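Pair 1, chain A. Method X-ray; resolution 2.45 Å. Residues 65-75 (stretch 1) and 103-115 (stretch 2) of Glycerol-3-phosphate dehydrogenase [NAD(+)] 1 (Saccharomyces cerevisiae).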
# COMPACT_ATOMS: atom_id res chain seq x y z
N ALA A 65 -21.29 -14.38 27.64
CA ALA A 65 -22.63 -14.23 28.23
C ALA A 65 -23.61 -13.82 27.11
O ALA A 65 -23.17 -13.19 26.14
CB ALA A 65 -22.60 -13.18 29.33
N PRO A 66 -24.91 -14.20 27.17
CA PRO A 66 -25.82 -13.89 26.05
C PRO A 66 -26.03 -12.41 25.73
O PRO A 66 -26.04 -12.06 24.56
CB PRO A 66 -27.13 -14.58 26.46
CG PRO A 66 -26.75 -15.58 27.48
CD PRO A 66 -25.61 -14.97 28.22
N ILE A 67 -26.18 -11.57 26.77
CA ILE A 67 -26.48 -10.14 26.67
C ILE A 67 -25.22 -9.26 26.63
O ILE A 67 -24.30 -9.46 27.42
CB ILE A 67 -27.45 -9.69 27.80
CG1 ILE A 67 -28.55 -10.74 28.08
CG2 ILE A 67 -28.06 -8.32 27.54
CD1 ILE A 67 -28.39 -11.46 29.42
N VAL A 68 -25.23 -8.28 25.74
CA VAL A 68 -24.18 -7.27 25.67
C VAL A 68 -24.78 -5.93 26.00
O VAL A 68 -25.79 -5.55 25.42
CB VAL A 68 -23.51 -7.18 24.27
CG1 VAL A 68 -22.72 -5.91 24.14
CG2 VAL A 68 -22.61 -8.35 24.04
N GLN A 69 -24.16 -5.24 26.94
CA GLN A 69 -24.59 -3.94 27.42
C GLN A 69 -23.87 -2.82 26.65
O GLN A 69 -22.68 -2.95 26.35
CB GLN A 69 -24.32 -3.81 28.92
CG GLN A 69 -25.36 -2.97 29.66
CD GLN A 69 -26.67 -3.67 29.99
OE1 GLN A 69 -27.67 -3.02 30.31
NE2 GLN A 69 -26.70 -5.00 29.96
N MET A 70 -24.59 -1.75 26.31
CA MET A 70 -24.01 -0.61 25.61
C MET A 70 -24.36 0.66 26.36
O MET A 70 -25.54 1.00 26.48
CB MET A 70 -24.47 -0.54 24.15
CG MET A 70 -23.87 0.64 23.39
SD MET A 70 -24.32 0.76 21.65
CE MET A 70 -26.05 1.14 21.77
N TRP A 71 -23.33 1.38 26.86
CA TRP A 71 -23.56 2.63 27.56
C TRP A 71 -23.94 3.73 26.57
O TRP A 71 -23.16 4.09 25.69
CB TRP A 71 -22.39 3.06 28.46
CG TRP A 71 -22.65 4.40 29.11
CD1 TRP A 71 -23.59 4.67 30.06
CD2 TRP A 71 -22.08 5.66 28.74
NE1 TRP A 71 -23.59 6.02 30.35
CE2 TRP A 71 -22.68 6.65 29.55
CE3 TRP A 71 -21.10 6.05 27.80
CZ2 TRP A 71 -22.32 8.00 29.47
CZ3 TRP A 71 -20.75 7.39 27.72
CH2 TRP A 71 -21.35 8.35 28.55
N VAL A 72 -25.17 4.25 26.74
CA VAL A 72 -25.72 5.33 25.92
C VAL A 72 -25.91 6.56 26.81
O VAL A 72 -26.62 6.48 27.81
CB VAL A 72 -27.06 4.91 25.23
CG1 VAL A 72 -27.56 6.00 24.28
CG2 VAL A 72 -26.92 3.57 24.50
N PHE A 73 -25.28 7.69 26.44
CA PHE A 73 -25.45 8.95 27.16
C PHE A 73 -26.88 9.39 26.84
O PHE A 73 -27.19 9.64 25.67
CB PHE A 73 -24.42 10.01 26.72
CG PHE A 73 -24.54 11.33 27.45
CD1 PHE A 73 -23.88 11.53 28.66
CD2 PHE A 73 -25.32 12.36 26.95
CE1 PHE A 73 -24.01 12.75 29.35
CE2 PHE A 73 -25.45 13.57 27.64
CZ PHE A 73 -24.80 13.76 28.83
N GLU A 74 -27.76 9.36 27.85
CA GLU A 74 -29.19 9.66 27.70
C GLU A 74 -29.52 10.98 27.01
O GLU A 74 -29.04 12.05 27.40
CB GLU A 74 -29.95 9.49 29.03
CG GLU A 74 -31.45 9.28 28.86
CD GLU A 74 -31.87 7.98 28.21
OE1 GLU A 74 -32.10 6.99 28.94
OE2 GLU A 74 -31.97 7.95 26.96
N GLU A 75 -30.34 10.87 25.96
CA GLU A 75 -30.85 11.95 25.12
C GLU A 75 -32.28 11.58 24.72
O GLU A 75 -32.61 10.39 24.66
CB GLU A 75 -30.00 12.08 23.84
CG GLU A 75 -28.67 12.79 24.03
CD GLU A 75 -27.90 12.97 22.73
OE1 GLU A 75 -27.03 12.12 22.45
OE2 GLU A 75 -28.19 13.94 21.99
N ASP A 103 -30.85 -8.44 19.35
CA ASP A 103 -31.93 -8.71 20.32
C ASP A 103 -31.29 -8.63 21.70
O ASP A 103 -31.87 -8.07 22.63
CB ASP A 103 -32.52 -10.13 20.12
CG ASP A 103 -34.01 -10.17 19.84
OD1 ASP A 103 -34.72 -10.93 20.54
OD2 ASP A 103 -34.46 -9.48 18.90
N ASN A 104 -30.04 -9.09 21.74
CA ASN A 104 -29.24 -9.15 22.95
C ASN A 104 -28.36 -7.95 23.18
O ASN A 104 -27.57 -7.92 24.10
CB ASN A 104 -28.38 -10.39 22.91
CG ASN A 104 -27.86 -10.70 21.53
OD1 ASN A 104 -28.50 -10.42 20.54
ND2 ASN A 104 -26.69 -11.27 21.48
N LEU A 105 -28.49 -6.97 22.31
CA LEU A 105 -27.79 -5.70 22.46
C LEU A 105 -28.70 -4.74 23.22
O LEU A 105 -29.63 -4.18 22.64
CB LEU A 105 -27.35 -5.14 21.09
CG LEU A 105 -26.62 -3.78 21.06
CD1 LEU A 105 -25.48 -3.72 22.08
CD2 LEU A 105 -26.09 -3.48 19.67
N VAL A 106 -28.43 -4.59 24.53
CA VAL A 106 -29.21 -3.76 25.44
C VAL A 106 -28.52 -2.43 25.74
O VAL A 106 -27.36 -2.41 26.17
CB VAL A 106 -29.62 -4.53 26.73
CG1 VAL A 106 -30.32 -3.63 27.74
CG2 VAL A 106 -30.52 -5.72 26.39
N ALA A 107 -29.24 -1.31 25.51
CA ALA A 107 -28.78 0.05 25.77
C ALA A 107 -28.95 0.37 27.27
O ALA A 107 -29.97 0.03 27.86
CB ALA A 107 -29.59 1.03 24.93
N ASN A 108 -27.94 1.03 27.85
CA ASN A 108 -27.95 1.38 29.27
C ASN A 108 -27.57 2.86 29.49
O ASN A 108 -26.49 3.27 29.05
CB ASN A 108 -27.05 0.44 30.07
CG ASN A 108 -27.46 0.34 31.52
OD1 ASN A 108 -27.52 1.33 32.25
ND2 ASN A 108 -27.75 -0.87 31.97
N PRO A 109 -28.41 3.66 30.19
CA PRO A 109 -28.05 5.07 30.40
C PRO A 109 -27.07 5.32 31.55
O PRO A 109 -26.48 6.40 31.62
CB PRO A 109 -29.40 5.75 30.64
CG PRO A 109 -30.26 4.68 31.22
CD PRO A 109 -29.73 3.34 30.77
N ASP A 110 -26.91 4.32 32.45
CA ASP A 110 -26.03 4.40 33.62
C ASP A 110 -24.69 3.71 33.34
O ASP A 110 -24.66 2.51 33.06
CB ASP A 110 -26.72 3.79 34.86
CG ASP A 110 -26.03 4.07 36.18
OD1 ASP A 110 -24.90 3.59 36.37
OD2 ASP A 110 -26.67 4.71 37.05
N LEU A 111 -23.63 4.49 33.37
CA LEU A 111 -22.30 3.99 33.18
C LEU A 111 -22.03 2.83 34.10
O LEU A 111 -21.66 1.76 33.65
CB LEU A 111 -21.30 5.10 33.45
CG LEU A 111 -19.89 4.97 32.89
CD1 LEU A 111 -19.91 4.45 31.49
CD2 LEU A 111 -19.19 6.29 32.92
N ILE A 112 -22.20 3.05 35.39
CA ILE A 112 -21.86 2.05 36.38
C ILE A 112 -22.70 0.80 36.27
O ILE A 112 -22.22 -0.29 36.51
CB ILE A 112 -21.98 2.63 37.78
CG1 ILE A 112 -21.28 3.97 37.81
CG2 ILE A 112 -21.33 1.72 38.79
CD1 ILE A 112 -20.60 4.22 36.55
N ASP A 113 -23.95 0.93 35.89
CA ASP A 113 -24.80 -0.24 35.79
C ASP A 113 -24.36 -1.13 34.63
O ASP A 113 -24.47 -2.35 34.69
CB ASP A 113 -26.27 0.15 35.63
CG ASP A 113 -27.19 -1.05 35.66
OD1 ASP A 113 -28.26 -1.01 35.04
OD2 ASP A 113 -26.85 -2.04 36.30
N SER A 114 -23.87 -0.51 33.57
CA SER A 114 -23.45 -1.22 32.36
C SER A 114 -22.18 -2.04 32.63
O SER A 114 -21.98 -3.09 32.03
CB SER A 114 -23.21 -0.23 31.21
OG SER A 114 -22.13 0.64 31.48
N VAL A 115 -21.35 -1.55 33.57
CA VAL A 115 -20.08 -2.14 34.00
C VAL A 115 -20.27 -3.19 35.14
O VAL A 115 -19.33 -3.94 35.44
CB VAL A 115 -19.07 -0.99 34.29
CG1 VAL A 115 -18.05 -1.32 35.38
CG2 VAL A 115 -18.37 -0.54 33.00

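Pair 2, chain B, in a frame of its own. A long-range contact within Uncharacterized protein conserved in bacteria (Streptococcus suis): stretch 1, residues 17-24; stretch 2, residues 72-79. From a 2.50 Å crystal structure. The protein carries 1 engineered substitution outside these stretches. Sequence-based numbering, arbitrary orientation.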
# COMPACT_ATOMS: atom_id res chain seq x y z
N LYS B 17 8.28 -9.33 6.79
CA LYS B 17 9.62 -8.76 6.74
C LYS B 17 10.46 -9.74 5.93
O LYS B 17 10.35 -10.95 6.11
CB LYS B 17 10.20 -8.61 8.14
CG LYS B 17 9.47 -7.62 9.03
CD LYS B 17 10.17 -7.53 10.38
CE LYS B 17 9.46 -6.56 11.32
NZ LYS B 17 8.13 -7.10 11.71
N GLU B 18 11.27 -9.22 5.01
CA GLU B 18 12.10 -10.08 4.19
C GLU B 18 13.58 -9.84 4.41
O GLU B 18 14.09 -8.74 4.16
CB GLU B 18 11.78 -9.90 2.71
CG GLU B 18 12.31 -11.01 1.82
CD GLU B 18 12.04 -10.78 0.33
OE1 GLU B 18 12.75 -9.96 -0.28
OE2 GLU B 18 11.12 -11.42 -0.22
N GLU B 19 14.28 -10.86 4.87
CA GLU B 19 15.70 -10.75 5.09
C GLU B 19 16.46 -11.17 3.83
O GLU B 19 16.12 -12.18 3.22
CB GLU B 19 16.13 -11.66 6.25
CG GLU B 19 17.61 -11.68 6.46
CD GLU B 19 18.04 -12.58 7.59
OE1 GLU B 19 17.18 -13.26 8.18
OE2 GLU B 19 19.26 -12.59 7.88
N ILE B 20 17.45 -10.38 3.42
CA ILE B 20 18.27 -10.73 2.27
C ILE B 20 19.58 -11.18 2.91
O ILE B 20 20.24 -10.42 3.61
CB ILE B 20 18.53 -9.55 1.30
CG1 ILE B 20 17.28 -9.25 0.47
CG2 ILE B 20 19.62 -9.94 0.31
CD1 ILE B 20 16.61 -10.38 -0.28
N ARG B 21 19.93 -12.42 2.65
CA ARG B 21 21.12 -13.02 3.23
C ARG B 21 22.07 -13.43 2.10
O ARG B 21 21.64 -13.89 1.06
CB ARG B 21 20.65 -14.22 4.05
CG ARG B 21 21.65 -14.83 4.98
CD ARG B 21 20.97 -15.92 5.82
NE ARG B 21 20.02 -15.37 6.78
CZ ARG B 21 19.44 -16.08 7.74
NH1 ARG B 21 19.72 -17.37 7.86
NH2 ARG B 21 18.60 -15.50 8.58
N TYR B 22 23.37 -13.24 2.31
CA TYR B 22 24.37 -13.61 1.29
C TYR B 22 24.94 -14.99 1.55
O TYR B 22 25.21 -15.36 2.68
CB TYR B 22 25.53 -12.60 1.26
CG TYR B 22 26.70 -13.01 0.36
CD1 TYR B 22 26.49 -13.35 -0.98
CD2 TYR B 22 28.01 -13.03 0.85
CE1 TYR B 22 27.56 -13.68 -1.81
CE2 TYR B 22 29.08 -13.37 0.03
CZ TYR B 22 28.86 -13.69 -1.31
OH TYR B 22 29.92 -14.00 -2.14
N ASP B 23 25.12 -15.75 0.47
CA ASP B 23 25.70 -17.09 0.56
C ASP B 23 26.75 -17.15 -0.54
O ASP B 23 26.42 -17.09 -1.73
CB ASP B 23 24.62 -18.15 0.34
CG ASP B 23 25.17 -19.58 0.43
OD1 ASP B 23 24.35 -20.53 0.35
OD2 ASP B 23 26.40 -19.75 0.57
N ALA B 24 28.02 -17.26 -0.16
CA ALA B 24 29.11 -17.32 -1.12
C ALA B 24 29.05 -18.56 -2.02
O ALA B 24 29.64 -18.58 -3.10
CB ALA B 24 30.45 -17.25 -0.40
N ILE B 72 13.06 -15.39 4.28
CA ILE B 72 14.49 -15.25 4.06
C ILE B 72 14.88 -15.50 2.61
O ILE B 72 14.64 -16.59 2.08
CB ILE B 72 15.33 -16.20 4.96
CG1 ILE B 72 15.30 -15.74 6.42
CG2 ILE B 72 16.77 -16.20 4.52
CD1 ILE B 72 14.58 -14.43 6.78
N LEU B 73 15.47 -14.49 1.98
CA LEU B 73 15.91 -14.63 0.60
C LEU B 73 17.43 -14.77 0.63
O LEU B 73 18.13 -13.93 1.21
CB LEU B 73 15.52 -13.41 -0.23
CG LEU B 73 15.71 -13.62 -1.74
CD1 LEU B 73 14.61 -14.57 -2.23
CD2 LEU B 73 15.64 -12.30 -2.50
N VAL B 74 17.94 -15.84 0.03
CA VAL B 74 19.38 -16.10 0.01
C VAL B 74 19.90 -15.91 -1.42
O VAL B 74 19.40 -16.52 -2.35
CB VAL B 74 19.70 -17.54 0.49
CG1 VAL B 74 21.19 -17.71 0.66
CG2 VAL B 74 19.00 -17.82 1.82
N LYS B 75 20.91 -15.06 -1.58
CA LYS B 75 21.47 -14.80 -2.90
C LYS B 75 23.00 -14.87 -2.93
O LYS B 75 23.67 -14.89 -1.88
CB LYS B 75 21.00 -13.45 -3.41
CG LYS B 75 21.27 -12.31 -2.46
CD LYS B 75 20.73 -11.00 -3.01
CE LYS B 75 21.42 -10.61 -4.30
NZ LYS B 75 20.95 -9.28 -4.79
N GLY B 76 23.53 -14.89 -4.14
CA GLY B 76 24.96 -15.00 -4.33
C GLY B 76 25.70 -13.70 -4.49
O GLY B 76 26.72 -13.64 -5.16
N SER B 77 25.17 -12.63 -3.89
CA SER B 77 25.83 -11.33 -3.96
C SER B 77 25.57 -10.60 -2.66
O SER B 77 24.63 -10.94 -1.95
CB SER B 77 25.29 -10.50 -5.12
OG SER B 77 25.14 -11.28 -6.29
N LEU B 78 26.39 -9.61 -2.33
CA LEU B 78 26.14 -8.88 -1.10
C LEU B 78 25.72 -7.45 -1.38
O LEU B 78 26.51 -6.65 -1.87
CB LEU B 78 27.37 -8.85 -0.20
CG LEU B 78 27.16 -8.05 1.10
CD1 LEU B 78 26.10 -8.72 1.95
CD2 LEU B 78 28.46 -7.93 1.87
N GLU B 79 24.46 -7.13 -1.10
CA GLU B 79 23.99 -5.77 -1.30
C GLU B 79 23.92 -5.12 0.08
O GLU B 79 24.44 -3.98 0.19
CB GLU B 79 22.63 -5.73 -2.01
CG GLU B 79 21.58 -6.69 -1.49
CD GLU B 79 20.34 -6.72 -2.38
OE1 GLU B 79 19.65 -5.67 -2.47
OE2 GLU B 79 20.03 -7.77 -2.99
OXT GLU B 79 23.37 -5.71 1.04

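Both pairs are built on two neighbouring parallel strands, and their backbones superpose with an RMSD of 0.6 Å over 14 residues. The N-to-C directions of the strands diverge by 33° in pair 1 and 23° in pair 2, with the same sign of twist. Four bridged couples match: Val A68 and Leu A105 with Glu B19 and Ile B72, Gln A69 and Val A106 with Ile B20 and Leu B73, Met A70 and Ala A107 with Arg B21 and Val B74, and Trp A71 and Asn A108 with Tyr B22 and Lys B75.

The hydrogen bonding follows the same zigzag, in which a residue of one strand gives its N–H and its C=O to residues two apart on the other. In pair 1 Val A106 N donates to Val A68 O (2.9 Å) and Met A70 N to Val A106 O (2.9 Å); the equivalents in pair 2 are Leu B73 N to Glu B19 O (2.7 Å) and Arg B21 N to Leu B73 O (2.8 Å). The ladder ends alike, Val A72 N reaching Asn A108 O at 2.8 Å and Asp B23 N reaching Lys B75 O at 2.9 Å. Because these bonds use main-chain atoms, they leave the side chains free to differ.

On the face of Val A68 and Met A70, pair 1 is apolar. Leu A105 CD1 lies 4.1 Å from Val A68 CG1 and 3.9 Å from Met A70 CB, while small Ala A107 receives Val A72, CG2 to CB 3.7 Å. Pair 2 places charge at the matched positions yet balances it within one strand: Arg B21 NH2 and Glu B19 OE1 form a 2.7 Å salt bridge. The flat guanidinium also offers a face to a hydrocarbon neighbour, with Ile B72 CG1 lying over it, 4.0 Å from Arg B21 NH2.

The other face reverses the chemistry at one couple. Gln A69 and Asn A108 meet through their amides, Asn A108 ND2 donating to Gln A69 OE1 at 2.7 Å and almost linearly. Ile B20 and Lys B75 occupy these places with side-chain centres within 0.7 Å of their counterparts, but touch through carbon, Ile B20 CG2 to Lys B75 CD 3.7 Å. The long aliphatic part of lysine suits such a neighbour, while its ammonium is paired farther on, Lys B75 NZ to Glu B79 OE2 at 2.5 Å.

Trp A71 and Tyr B22 both cover the chain as it leaves the second strand. Tryptophan combines a broad apolar face with a donor: Leu A111 CD1 sits 3.7 Å from the centroid of its five-membered ring, over the face, and NE1 bonds to Pro A109 O (3.2 Å). Tyrosine instead brings its ring edge to Gly B76, CE1 to C 3.3 Å. Pair 1 then enters a helix, capped by Asp A110 OD1 accepting from Asp A113 N (2.9 Å), whereas pair 2 continues as loop to its C-terminal carboxylate.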